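Local coordinates for fatty acid multifunctional protein (atmfp2) (Arabidopsis thaliana, PDB 2WTB), which catalyses successive steps of peroxisomal fatty acid beta-oxidation during seed germination, combining enoyl-CoA hydratase and 3-hydroxyacyl-CoA dehydrogenase activities in one chain, at residues M501-T506 and E556-R561; T9-E12 and V18-I21; E397-N402 and Q407-D412; D92-L97 and T151-R156. All coordinates share one frame; numbering follows the deposited sequence.

Contact 1: M501-T506 and E556-R561; sequences MFFPYT and ENFSER
Phe503 meets Phe558 and Arg561 with chi1 at 91°, about 30° beyond the nearest staggered value, its CB directed at the turn and its ring still against Pro504. Arg561 arrives by a different route: its CB points along the contact rather than into it, and the chain, turned at chi3 (41°), carries the guanidinium nearer to the aromatic pair. The setting is the helical C-terminal domain of the 3-hydroxyacyl-CoA dehydrogenase part, where helix 498-514 meets the turn that follows helix 544-557. The contact is small and has no hydrogen bond across it. CE2 of Phe503 reaches CD1 of Phe558 at 4.4 Å, a loose apolar approach, oblique to both rings, and the same CE2 lies 4.4 Å from NH2 of Arg561. The backbone takes part too: the carbonyl O of Arg561 sits at the ring edge of Phe503, near the ring plane and 4.1 Å from CE1.

On its own side of the contact, Arg561 lays its guanidinium over one face of the Phe558 ring, NH2 standing 3.7 Å above it near the rim, while CB of Asn557 lies over the opposite face. NH2 also forms a salt bridge with Glu638 of helix 624-644, which would balance the charge and help to fix the group. The Phe503 ring stacks with Phe554, and CD of the following Pro504 lies 3.2 Å above one of its faces, toward the rim. The turn itself is closed by a backbone hydrogen bond of 2.9 Å from Arg561 N to Phe558 O.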
loop_
_atom_site.group_PDB
_atom_site.type_symbol
_atom_site.label_atom_id
_atom_site.label_comp_id
_atom_site.label_asym_id
_atom_site.label_seq_id
_atom_site.Cartn_x
_atom_site.Cartn_y
_atom_site.Cartn_z
ATOM N N MET A 501 11.911 -15.410 -2.266
ATOM C CA MET A 501 10.992 -15.346 -3.389
ATOM C C MET A 501 11.686 -14.819 -4.639
ATOM O O MET A 501 11.514 -15.356 -5.735
ATOM C CB MET A 501 9.833 -14.423 -3.030
ATOM C CG MET A 501 8.490 -14.831 -3.582
ATOM S SD MET A 501 7.218 -13.700 -2.995
ATOM C CE MET A 501 5.743 -14.599 -3.448
ATOM N N PHE A 502 12.478 -13.765 -4.465
ATOM C CA PHE A 502 13.073 -13.054 -5.591
ATOM C C PHE A 502 14.544 -13.376 -5.838
ATOM O O PHE A 502 15.202 -12.703 -6.633
ATOM C CB PHE A 502 12.896 -11.543 -5.417
ATOM C CG PHE A 502 11.531 -11.048 -5.792
ATOM C CD1 PHE A 502 11.252 -10.674 -7.094
ATOM C CD2 PHE A 502 10.526 -10.964 -4.847
ATOM C CE1 PHE A 502 9.995 -10.221 -7.446
ATOM C CE2 PHE A 502 9.268 -10.511 -5.193
ATOM C CZ PHE A 502 9.003 -10.139 -6.494
ATOM N N PHE A 503 15.067 -14.398 -5.170
ATOM C CA PHE A 503 16.461 -14.765 -5.391
ATOM C C PHE A 503 16.704 -15.332 -6.797
ATOM O O PHE A 503 17.762 -15.093 -7.379
ATOM C CB PHE A 503 17.004 -15.688 -4.286
ATOM C CG PHE A 503 16.847 -17.157 -4.569
ATOM C CD1 PHE A 503 17.638 -17.785 -5.519
ATOM C CD2 PHE A 503 15.931 -17.918 -3.860
ATOM C CE1 PHE A 503 17.500 -19.137 -5.774
ATOM C CE2 PHE A 503 15.789 -19.270 -4.108
ATOM C CZ PHE A 503 16.576 -19.881 -5.065
ATOM N N PRO A 504 15.726 -16.076 -7.349
ATOM C CA PRO A 504 15.859 -16.579 -8.724
ATOM C C PRO A 504 15.821 -15.447 -9.751
ATOM O O PRO A 504 16.452 -15.538 -10.803
ATOM C CB PRO A 504 14.625 -17.474 -8.891
ATOM C CG PRO A 504 14.193 -17.806 -7.506
ATOM C CD PRO A 504 14.508 -16.590 -6.700
ATOM N N TYR A 505 15.069 -14.399 -9.431
ATOM C CA TYR A 505 14.948 -13.205 -10.260
ATOM C C TYR A 505 16.286 -12.764 -10.842
ATOM O O TYR A 505 16.476 -12.765 -12.059
ATOM C CB TYR A 505 14.354 -12.090 -9.403
ATOM C CG TYR A 505 14.096 -10.770 -10.087
ATOM C CD1 TYR A 505 13.179 -10.662 -11.123
ATOM C CD2 TYR A 505 14.733 -9.615 -9.653
ATOM C CE1 TYR A 505 12.929 -9.445 -11.729
ATOM C CE2 TYR A 505 14.489 -8.396 -10.249
ATOM C CZ TYR A 505 13.587 -8.314 -11.285
ATOM O OH TYR A 505 13.348 -7.096 -11.873
ATOM N N THR A 506 17.213 -12.391 -9.967
ATOM C CA THR A 506 18.524 -11.911 -10.394
ATOM C C THR A 506 19.375 -12.981 -11.081
ATOM O O THR A 506 20.115 -12.685 -12.016
ATOM C CB THR A 506 19.307 -11.309 -9.213
ATOM O OG1 THR A 506 18.883 -9.957 -9.008
ATOM C CG2 THR A 506 20.799 -11.323 -9.495
ATOM N N GLU A 556 23.967 -21.906 -0.957
ATOM C CA GLU A 556 24.432 -22.950 -0.050
ATOM C C GLU A 556 23.310 -23.862 0.444
ATOM O O GLU A 556 23.564 -24.987 0.871
ATOM C CB GLU A 556 25.173 -22.327 1.136
ATOM C CG GLU A 556 26.415 -21.544 0.732
ATOM C CD GLU A 556 27.061 -20.821 1.899
ATOM O OE1 GLU A 556 26.447 -20.770 2.985
ATOM O OE2 GLU A 556 28.184 -20.301 1.726
ATOM N N ASN A 557 22.073 -23.381 0.379
ATOM C CA ASN A 557 20.932 -24.161 0.853
ATOM C C ASN A 557 20.047 -24.710 -0.268
ATOM O O ASN A 557 19.248 -25.621 -0.047
ATOM C CB ASN A 557 20.096 -23.346 1.845
ATOM C CG ASN A 557 20.834 -23.074 3.142
ATOM O OD1 ASN A 557 21.715 -23.836 3.541
ATOM N ND2 ASN A 557 20.475 -21.986 3.811
ATOM N N PHE A 558 20.192 -24.154 -1.467
ATOM C CA PHE A 558 19.450 -24.633 -2.628
ATOM C C PHE A 558 20.361 -24.706 -3.851
ATOM O O PHE A 558 20.008 -24.220 -4.924
ATOM C CB PHE A 558 18.261 -23.716 -2.933
ATOM C CG PHE A 558 17.379 -23.441 -1.749
ATOM C CD1 PHE A 558 17.319 -22.172 -1.195
ATOM C CD2 PHE A 558 16.604 -24.446 -1.193
ATOM C CE1 PHE A 558 16.505 -21.909 -0.109
ATOM C CE2 PHE A 558 15.789 -24.189 -0.105
ATOM C CZ PHE A 558 15.739 -22.920 0.437
ATOM N N SER A 559 21.529 -25.317 -3.682
ATOM C CA SER A 559 22.539 -25.370 -4.738
ATOM C C SER A 559 21.999 -25.833 -6.095
ATOM O O SER A 559 22.308 -25.237 -7.127
ATOM C CB SER A 559 23.708 -26.260 -4.310
ATOM O OG SER A 559 23.258 -27.558 -3.963
ATOM N N GLU A 560 21.196 -26.891 -6.089
ATOM C CA GLU A 560 20.692 -27.475 -7.329
ATOM C C GLU A 560 19.582 -26.642 -7.969
ATOM O O GLU A 560 18.916 -27.092 -8.900
ATOM C CB GLU A 560 20.199 -28.903 -7.084
ATOM N N ARG A 561 19.391 -25.427 -7.468
ATOM C CA ARG A 561 18.336 -24.547 -7.960
ATOM C C ARG A 561 18.851 -23.127 -8.148
ATOM O O ARG A 561 18.078 -22.213 -8.434
ATOM C CB ARG A 561 17.159 -24.529 -6.983
ATOM C CG ARG A 561 16.235 -25.726 -7.079
ATOM C CD ARG A 561 15.450 -25.897 -5.791
ATOM N NE ARG A 561 14.985 -24.617 -5.260
ATOM C CZ ARG A 561 14.488 -24.454 -4.038
ATOM N NH1 ARG A 561 14.392 -25.489 -3.216
ATOM N NH2 ARG A 561 14.090 -23.255 -3.635
#

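Contact 2: T9-E12 and V18-I21; sequences TVME and VAVI
The beta hairpin of strands 8-13 and 18-24 opens the crotonase-fold region, and here Met11 and Glu12 pair with Ile21 and Val20. The strands run antiparallel at 162°. Glu12 and Val20 form the hydrogen-bonded pair, gripping each other twice: Glu12 N donates to Val20 O at 3.0 Å, and Val20 N returns the bond to Glu12 O at 2.9 Å, nearly straight at 171°. Met11 and Ile21 make the adjoining non-hydrogen-bonded pair, and the carbonyl of Val20 also receives a CA-H...O contact from Met11 CA at 3.3 Å.

Side chains then sort by face. The Met11 chain leaves the backbone extended and bends only at its end (chi3 -88°), which brings CE beside Ile21 and within 3.9 Å of Ala19 CB. Its 3.3 Å approach to Ile21 CD1 is very short for two methyl groups and is doubtful in detail. Helix 33-46 packs on this face, Asn42 touching both Met11 and Ile21 and hydrogen-bonding to Thr9 OG1. Glu12 and Val20 occupy the other face, where Val20 touches Arg198 of helix 193-205. Back on the Met11 face, Thr9 CB rests 4.0 Å from Ile21 CG2.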
loop_
_atom_site.group_PDB
_atom_site.type_symbol
_atom_site.label_atom_id
_atom_site.label_comp_id
_atom_site.label_asym_id
_atom_site.label_seq_id
_atom_site.Cartn_x
_atom_site.Cartn_y
_atom_site.Cartn_z
ATOM N N THR A 9 -30.544 4.774 7.428
ATOM C CA THR A 9 -30.557 6.209 7.685
ATOM C C THR A 9 -31.751 6.549 8.563
ATOM O O THR A 9 -32.805 5.923 8.458
ATOM C CB THR A 9 -30.667 7.031 6.391
ATOM O OG1 THR A 9 -31.955 6.825 5.800
ATOM C CG2 THR A 9 -29.578 6.635 5.402
ATOM N N VAL A 10 -31.586 7.542 9.429
ATOM C CA VAL A 10 -32.680 8.005 10.271
ATOM C C VAL A 10 -32.958 9.480 10.003
ATOM O O VAL A 10 -32.039 10.299 9.997
ATOM C CB VAL A 10 -32.368 7.806 11.767
ATOM C CG1 VAL A 10 -33.384 8.545 12.626
ATOM C CG2 VAL A 10 -32.339 6.321 12.115
ATOM N N MET A 11 -34.223 9.812 9.771
ATOM C CA MET A 11 -34.611 11.198 9.521
ATOM C C MET A 11 -35.504 11.734 10.634
ATOM O O MET A 11 -36.455 11.074 11.051
ATOM C CB MET A 11 -35.317 11.331 8.168
ATOM C CG MET A 11 -36.017 12.667 7.962
ATOM S SD MET A 11 -36.977 12.737 6.433
ATOM C CE MET A 11 -35.744 13.306 5.275
ATOM N N GLU A 12 -35.187 12.933 11.111
ATOM C CA GLU A 12 -35.977 13.579 12.153
ATOM C C GLU A 12 -36.258 15.034 11.794
ATOM O O GLU A 12 -35.351 15.778 11.428
ATOM C CB GLU A 12 -35.259 13.490 13.501
ATOM C CG GLU A 12 -35.006 12.062 13.959
ATOM C CD GLU A 12 -34.296 11.993 15.294
ATOM O OE1 GLU A 12 -33.889 13.057 15.805
ATOM O OE2 GLU A 12 -34.145 10.874 15.831
ATOM N N VAL A 18 -36.800 21.758 9.611
ATOM C CA VAL A 18 -35.639 21.165 8.957
ATOM C C VAL A 18 -35.550 19.665 9.227
ATOM O O VAL A 18 -35.608 19.223 10.376
ATOM C CB VAL A 18 -34.323 21.833 9.400
ATOM C CG1 VAL A 18 -33.163 21.291 8.584
ATOM C CG2 VAL A 18 -34.417 23.341 9.256
ATOM N N ALA A 19 -35.410 18.886 8.159
ATOM C CA ALA A 19 -35.264 17.443 8.281
ATOM C C ALA A 19 -33.788 17.050 8.311
ATOM O O ALA A 19 -33.050 17.299 7.358
ATOM C CB ALA A 19 -35.986 16.737 7.138
ATOM N N VAL A 20 -33.367 16.436 9.414
ATOM C CA VAL A 20 -31.992 15.977 9.569
ATOM C C VAL A 20 -31.891 14.481 9.297
ATOM O O VAL A 20 -32.539 13.678 9.967
ATOM C CB VAL A 20 -31.469 16.244 10.990
ATOM C CG1 VAL A 20 -30.008 15.833 11.105
ATOM C CG2 VAL A 20 -31.653 17.707 11.357
ATOM N N ILE A 21 -31.074 14.112 8.316
ATOM C CA ILE A 21 -30.886 12.715 7.950
ATOM C C ILE A 21 -29.504 12.233 8.370
ATOM O O ILE A 21 -28.491 12.769 7.917
ATOM C CB ILE A 21 -31.033 12.514 6.432
ATOM C CG1 ILE A 21 -32.375 13.062 5.948
ATOM C CG2 ILE A 21 -30.884 11.044 6.062
ATOM C CD1 ILE A 21 -32.584 12.893 4.469
#

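Contact 3: E397-N402 and Q407-D412; sequences EAVIEN and QQIFAD
Glu397, the last residue of strand 394-397, can be followed outward to see how it meets Ile409 and Phe410 of helix 403-416. Its CB lies 4.0 Å from CE2 of Phe410. CG passes 4.1 Å from CD1 of Ile409, the two side chains crossing at about a right angle. At the next bond the chain bends, chi2 -87°, turning the carboxylate toward the backbone N of Val399 in the loop that follows. OE1 then comes to the edge of the Phe410 ring, near the ring plane and 3.8 Å from CE2, with the carboxylate and ring planes 69° apart; it is also hydrogen-bonded to Ser425. OE2 accepts a 2.8 Å bond from the backbone N of Val399, with an N-H...O angle of 157° and approaching on the anti side, slightly out of the carboxylate plane. Lys406, on the same helix as Phe410, forms a salt bridge with OE2.

Beside the acid, Val399 and Ile409 reach toward each other tip to tip, CG2 of Val399 at 3.4 Å from CD1 of Ile409, a spacing too short to be trusted in detail. Both side chains also touch Ile318 of the neighbouring strand 315-318. This is a strand-loop-helix unit of the Rossmann-type NAD-binding domain, and Val399 also touches residues of what is probably its glycine-rich GxGxxG turn.

The chemistry is divided along one side chain: the methylenes of Glu397 join the apolar packing, whereas its buried carboxylate has a partner for each oxygen. Bonds to a strand, a loop and a helix together fix its rotation and tie the three elements to one group.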
loop_
_atom_site.group_PDB
_atom_site.type_symbol
_atom_site.label_atom_id
_atom_site.label_comp_id
_atom_site.label_asym_id
_atom_site.label_seq_id
_atom_site.Cartn_x
_atom_site.Cartn_y
_atom_site.Cartn_z
ATOM N N GLU A 397 17.577 -6.951 17.854
ATOM C CA GLU A 397 19.006 -6.998 17.575
ATOM C C GLU A 397 19.282 -6.812 16.085
ATOM O O GLU A 397 18.742 -7.537 15.250
ATOM C CB GLU A 397 19.602 -8.315 18.079
ATOM C CG GLU A 397 20.964 -8.648 17.502
ATOM C CD GLU A 397 20.866 -9.395 16.190
ATOM O OE1 GLU A 397 20.061 -10.347 16.111
ATOM O OE2 GLU A 397 21.596 -9.034 15.240
ATOM N N ALA A 398 20.119 -5.832 15.759
ATOM C CA ALA A 398 20.468 -5.542 14.370
ATOM C C ALA A 398 21.980 -5.466 14.186
ATOM O O ALA A 398 22.507 -4.484 13.658
ATOM C CB ALA A 398 19.809 -4.249 13.913
ATOM N N VAL A 399 22.671 -6.511 14.626
ATOM C CA VAL A 399 24.124 -6.580 14.530
ATOM C C VAL A 399 24.535 -7.338 13.268
ATOM O O VAL A 399 23.712 -8.017 12.655
ATOM C CB VAL A 399 24.719 -7.253 15.788
ATOM C CG1 VAL A 399 26.212 -7.470 15.637
ATOM C CG2 VAL A 399 24.436 -6.406 17.013
ATOM N N ILE A 400 25.801 -7.202 12.874
ATOM C CA ILE A 400 26.333 -7.926 11.720
ATOM C C ILE A 400 25.878 -9.384 11.709
ATOM O O ILE A 400 25.596 -9.965 12.758
ATOM C CB ILE A 400 27.874 -7.895 11.692
ATOM C CG1 ILE A 400 28.443 -8.555 12.949
ATOM C CG2 ILE A 400 28.384 -6.466 11.540
ATOM C CD1 ILE A 400 29.953 -8.655 12.955
ATOM N N GLU A 401 25.813 -9.969 10.517
ATOM C CA GLU A 401 25.362 -11.348 10.361
ATOM C C GLU A 401 26.420 -12.345 10.826
ATOM O O GLU A 401 26.956 -13.117 10.031
ATOM C CB GLU A 401 24.970 -11.624 8.906
ATOM C CG GLU A 401 23.815 -10.766 8.408
ATOM C CD GLU A 401 22.517 -11.041 9.145
ATOM O OE1 GLU A 401 22.085 -12.213 9.173
ATOM O OE2 GLU A 401 21.924 -10.086 9.690
ATOM N N ASN A 402 26.712 -12.318 12.123
ATOM C CA ASN A 402 27.668 -13.238 12.729
ATOM C C ASN A 402 26.995 -14.097 13.795
ATOM O O ASN A 402 26.563 -13.587 14.827
ATOM C CB ASN A 402 28.840 -12.463 13.337
ATOM C CG ASN A 402 29.782 -13.352 14.131
ATOM O OD1 ASN A 402 29.704 -14.578 14.068
ATOM N ND2 ASN A 402 30.683 -12.732 14.884
ATOM N N GLN A 407 24.446 -15.239 18.991
ATOM C CA GLN A 407 24.170 -16.195 20.057
ATOM C C GLN A 407 24.511 -15.598 21.416
ATOM O O GLN A 407 23.822 -15.846 22.406
ATOM C CB GLN A 407 24.965 -17.485 19.845
ATOM C CG GLN A 407 24.354 -18.440 18.835
ATOM C CD GLN A 407 25.247 -19.631 18.543
ATOM O OE1 GLN A 407 26.472 -19.548 18.653
ATOM N NE2 GLN A 407 24.637 -20.748 18.163
ATOM N N GLN A 408 25.581 -14.808 21.451
ATOM C CA GLN A 408 26.049 -14.200 22.690
ATOM C C GLN A 408 25.140 -13.062 23.138
ATOM O O GLN A 408 24.884 -12.892 24.330
ATOM C CB GLN A 408 27.487 -13.697 22.534
ATOM C CG GLN A 408 28.057 -13.054 23.789
ATOM C CD GLN A 408 28.081 -14.002 24.973
ATOM O OE1 GLN A 408 28.212 -15.215 24.810
ATOM N NE2 GLN A 408 27.955 -13.451 26.175
ATOM N N ILE A 409 24.655 -12.284 22.178
ATOM C CA ILE A 409 23.771 -11.166 22.481
ATOM C C ILE A 409 22.473 -11.648 23.118
ATOM O O ILE A 409 21.960 -11.026 24.046
ATOM C CB ILE A 409 23.451 -10.339 21.222
ATOM C CG1 ILE A 409 24.730 -9.707 20.670
ATOM C CG2 ILE A 409 22.413 -9.269 21.534
ATOM C CD1 ILE A 409 24.487 -8.711 19.564
ATOM N N PHE A 410 21.951 -12.765 22.623
ATOM C CA PHE A 410 20.712 -13.323 23.158
ATOM C C PHE A 410 20.919 -14.005 24.507
ATOM O O PHE A 410 19.978 -14.152 25.291
ATOM C CB PHE A 410 20.060 -14.270 22.148
ATOM C CG PHE A 410 19.174 -13.570 21.162
ATOM C CD1 PHE A 410 17.814 -13.824 21.130
ATOM C CD2 PHE A 410 19.696 -12.631 20.287
ATOM C CE1 PHE A 410 16.993 -13.173 20.232
ATOM C CE2 PHE A 410 18.880 -11.975 19.387
ATOM C CZ PHE A 410 17.526 -12.247 19.361
ATOM N N ALA A 411 22.153 -14.411 24.780
ATOM C CA ALA A 411 22.498 -14.924 26.097
ATOM C C ALA A 411 22.406 -13.791 27.116
ATOM O O ALA A 411 21.804 -13.944 28.179
ATOM C CB ALA A 411 23.892 -15.526 26.089
ATOM N N ASP A 412 23.000 -12.651 26.776
ATOM C CA ASP A 412 22.954 -11.470 27.633
ATOM C C ASP A 412 21.534 -10.927 27.734
ATOM O O ASP A 412 21.086 -10.535 28.811
ATOM C CB ASP A 412 23.892 -10.383 27.103
ATOM C CG ASP A 412 25.353 -10.782 27.186
ATOM O OD1 ASP A 412 25.675 -11.723 27.944
ATOM O OD2 ASP A 412 26.182 -10.152 26.497
#

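Contact 4: D92-L97 and T151-R156; sequences DIITDL and TQRLPR
Thr95 receives a hydrogen bond from Arg153, and this one bond is the centre of a buried helix-to-helix contact in the crotonase-fold hydratase/isomerase region. NH2 of Arg153 lies 2.9 Å from OG1 of Thr95; the bond is nearly straight at 168°, and OG1 sits only 6° out of the guanidinium plane, at its edge. The carbons of the threonine lie beside the same nitrogen, with CB 3.6 Å and CG2 3.8 Å from NH2. NH1 looks obliquely at Ile94, whose CG2 is 4.0 Å from it. Glu99, farther along the helix of Thr95, completes this first shell with a salt bridge to the same NH2, so that one nitrogen is held by a hydroxyl and a carboxylate, and the buried charge is probably balanced by a residue of the partner helix. The two helices, 88-99 and 150-158, do not pack closely here: CA of Thr95 and CA of Arg153 are 10.5 Å apart, and the arginine spans the gap with a chain extended from CG to NE.

The second shell begins with Ser90, whose backbone O is bonded to the hydroxyl of Thr95 and leaves it placed to accept from the arginine. Met122 of helix 116-123 touches Arg153, and Ala123 of that helix touches Ile94. Ile94 lies about 5 Å, side chain to side chain, from Glu119, a predicted active-site residue, consistent with a place beside the catalytic pocket. Helix 88-99 widens here into a pi-type turn, with Leu97 N bonded to Asp92 O at 3.1 Å.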
loop_
_atom_site.group_PDB
_atom_site.type_symbol
_atom_site.label_atom_id
_atom_site.label_comp_id
_atom_site.label_asym_id
_atom_site.label_seq_id
_atom_site.Cartn_x
_atom_site.Cartn_y
_atom_site.Cartn_z
ATOM N N ASP A 92 -30.494 10.081 -11.306
ATOM C CA ASP A 92 -31.882 10.112 -10.850
ATOM C C ASP A 92 -32.029 10.481 -9.377
ATOM O O ASP A 92 -32.912 11.255 -9.013
ATOM C CB ASP A 92 -32.577 8.778 -11.125
ATOM C CG ASP A 92 -32.980 8.619 -12.577
ATOM O OD1 ASP A 92 -33.766 7.695 -12.877
ATOM O OD2 ASP A 92 -32.518 9.419 -13.416
ATOM N N ILE A 93 -31.166 9.924 -8.532
ATOM C CA ILE A 93 -31.269 10.140 -7.092
ATOM C C ILE A 93 -30.525 11.389 -6.632
ATOM O O ILE A 93 -31.117 12.295 -6.045
ATOM C CB ILE A 93 -30.747 8.929 -6.293
ATOM C CG1 ILE A 93 -31.510 7.665 -6.690
ATOM C CG2 ILE A 93 -30.874 9.182 -4.798
ATOM C CD1 ILE A 93 -33.009 7.823 -6.636
ATOM N N ILE A 94 -29.227 11.431 -6.898
ATOM C CA ILE A 94 -28.387 12.520 -6.416
ATOM C C ILE A 94 -28.626 13.839 -7.153
ATOM O O ILE A 94 -28.774 14.890 -6.527
ATOM C CB ILE A 94 -26.895 12.145 -6.494
ATOM C CG1 ILE A 94 -26.547 11.125 -5.409
ATOM C CG2 ILE A 94 -26.027 13.377 -6.349
ATOM C CD1 ILE A 94 -25.073 10.804 -5.328
ATOM N N THR A 95 -28.670 13.779 -8.479
ATOM C CA THR A 95 -28.756 14.988 -9.297
ATOM C C THR A 95 -30.173 15.537 -9.426
ATOM O O THR A 95 -30.410 16.725 -9.204
ATOM C CB THR A 95 -28.176 14.749 -10.701
ATOM O OG1 THR A 95 -26.787 14.416 -10.589
ATOM C CG2 THR A 95 -28.327 15.992 -11.563
ATOM N N ASP A 96 -31.112 14.671 -9.785
ATOM C CA ASP A 96 -32.486 15.095 -10.029
ATOM C C ASP A 96 -33.304 15.201 -8.745
ATOM O O ASP A 96 -33.853 16.257 -8.438
ATOM C CB ASP A 96 -33.167 14.145 -11.017
ATOM C CG ASP A 96 -32.597 14.259 -12.418
ATOM O OD1 ASP A 96 -31.912 15.267 -12.700
ATOM O OD2 ASP A 96 -32.834 13.344 -13.237
ATOM N N LEU A 97 -33.380 14.104 -8.000
ATOM C CA LEU A 97 -34.185 14.064 -6.785
ATOM C C LEU A 97 -33.667 15.034 -5.731
ATOM O O LEU A 97 -34.423 15.843 -5.192
ATOM C CB LEU A 97 -34.223 12.644 -6.214
ATOM C CG LEU A 97 -34.992 12.449 -4.905
ATOM C CD1 LEU A 97 -36.446 12.862 -5.065
ATOM C CD2 LEU A 97 -34.897 11.006 -4.439
ATOM N N THR A 151 -16.740 13.529 -10.949
ATOM C CA THR A 151 -16.033 13.978 -12.143
ATOM C C THR A 151 -16.595 15.302 -12.657
ATOM O O THR A 151 -15.979 15.959 -13.493
ATOM C CB THR A 151 -16.101 12.933 -13.275
ATOM O OG1 THR A 151 -17.450 12.476 -13.430
ATOM C CG2 THR A 151 -15.201 11.747 -12.962
ATOM N N GLN A 152 -17.763 15.689 -12.151
ATOM C CA GLN A 152 -18.426 16.915 -12.593
ATOM C C GLN A 152 -18.369 18.027 -11.547
ATOM O O GLN A 152 -17.944 19.146 -11.838
ATOM C CB GLN A 152 -19.887 16.632 -12.954
ATOM C CG GLN A 152 -20.063 15.606 -14.054
ATOM C CD GLN A 152 -19.303 15.977 -15.308
ATOM O OE1 GLN A 152 -19.285 17.141 -15.718
ATOM N NE2 GLN A 152 -18.664 14.990 -15.923
ATOM N N ARG A 153 -18.797 17.713 -10.328
ATOM C CA ARG A 153 -18.954 18.729 -9.295
ATOM C C ARG A 153 -17.639 19.211 -8.686
ATOM O O ARG A 153 -17.518 20.376 -8.310
ATOM C CB ARG A 153 -19.921 18.244 -8.213
ATOM C CG ARG A 153 -21.321 17.994 -8.745
ATOM C CD ARG A 153 -22.323 17.694 -7.643
ATOM N NE ARG A 153 -23.680 17.627 -8.181
ATOM C CZ ARG A 153 -24.228 16.530 -8.697
ATOM N NH1 ARG A 153 -23.542 15.393 -8.739
ATOM N NH2 ARG A 153 -25.467 16.570 -9.171
ATOM N N LEU A 154 -16.650 18.327 -8.598
ATOM C CA LEU A 154 -15.363 18.700 -8.013
ATOM C C LEU A 154 -14.672 19.833 -8.778
ATOM O O LEU A 154 -14.325 20.856 -8.188
ATOM C CB LEU A 154 -14.437 17.486 -7.874
ATOM C CG LEU A 154 -13.076 17.747 -7.218
ATOM C CD1 LEU A 154 -13.236 18.482 -5.898
ATOM C CD2 LEU A 154 -12.312 16.450 -7.015
ATOM N N PRO A 155 -14.469 19.659 -10.095
ATOM C CA PRO A 155 -13.848 20.740 -10.869
ATOM C C PRO A 155 -14.656 22.034 -10.810
ATOM O O PRO A 155 -14.077 23.117 -10.857
ATOM C CB PRO A 155 -13.836 20.186 -12.299
ATOM C CG PRO A 155 -13.872 18.706 -12.129
ATOM C CD PRO A 155 -14.727 18.468 -10.924
ATOM N N ARG A 156 -15.976 21.921 -10.702
ATOM C CA ARG A 156 -16.838 23.099 -10.643
ATOM C C ARG A 156 -16.811 23.802 -9.282
ATOM O O ARG A 156 -17.163 24.977 -9.178
ATOM C CB ARG A 156 -18.274 22.733 -11.029
ATOM C CG ARG A 156 -18.419 22.343 -12.487
ATOM C CD ARG A 156 -19.813 21.840 -12.805
ATOM N NE ARG A 156 -19.864 21.239 -14.135
ATOM C CZ ARG A 156 -20.152 21.908 -15.245
ATOM N NH1 ARG A 156 -20.420 23.204 -15.187
ATOM N NH2 ARG A 156 -20.173 21.281 -16.412
#

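From the N terminus, contact 2 closes a short turn, joining the two strands of a hairpin at the edge of the hydratase region's sheet. Contact 4 follows in the same region, its centre about 21 Å away, and closes a much longer loop of strands and helices by tying helix 88-99 to helix 150-158. The chain then crosses to the far side of the molecule, where contact 3 fastens a strand end and loop to the next helix of the NAD-binding domain. Contact 1 comes last, closing a helical loop in the dehydrogenase C-terminal domain, about 10 Å from contact 3 at the nearest atoms. All four lie in series; none nests within or crosses another.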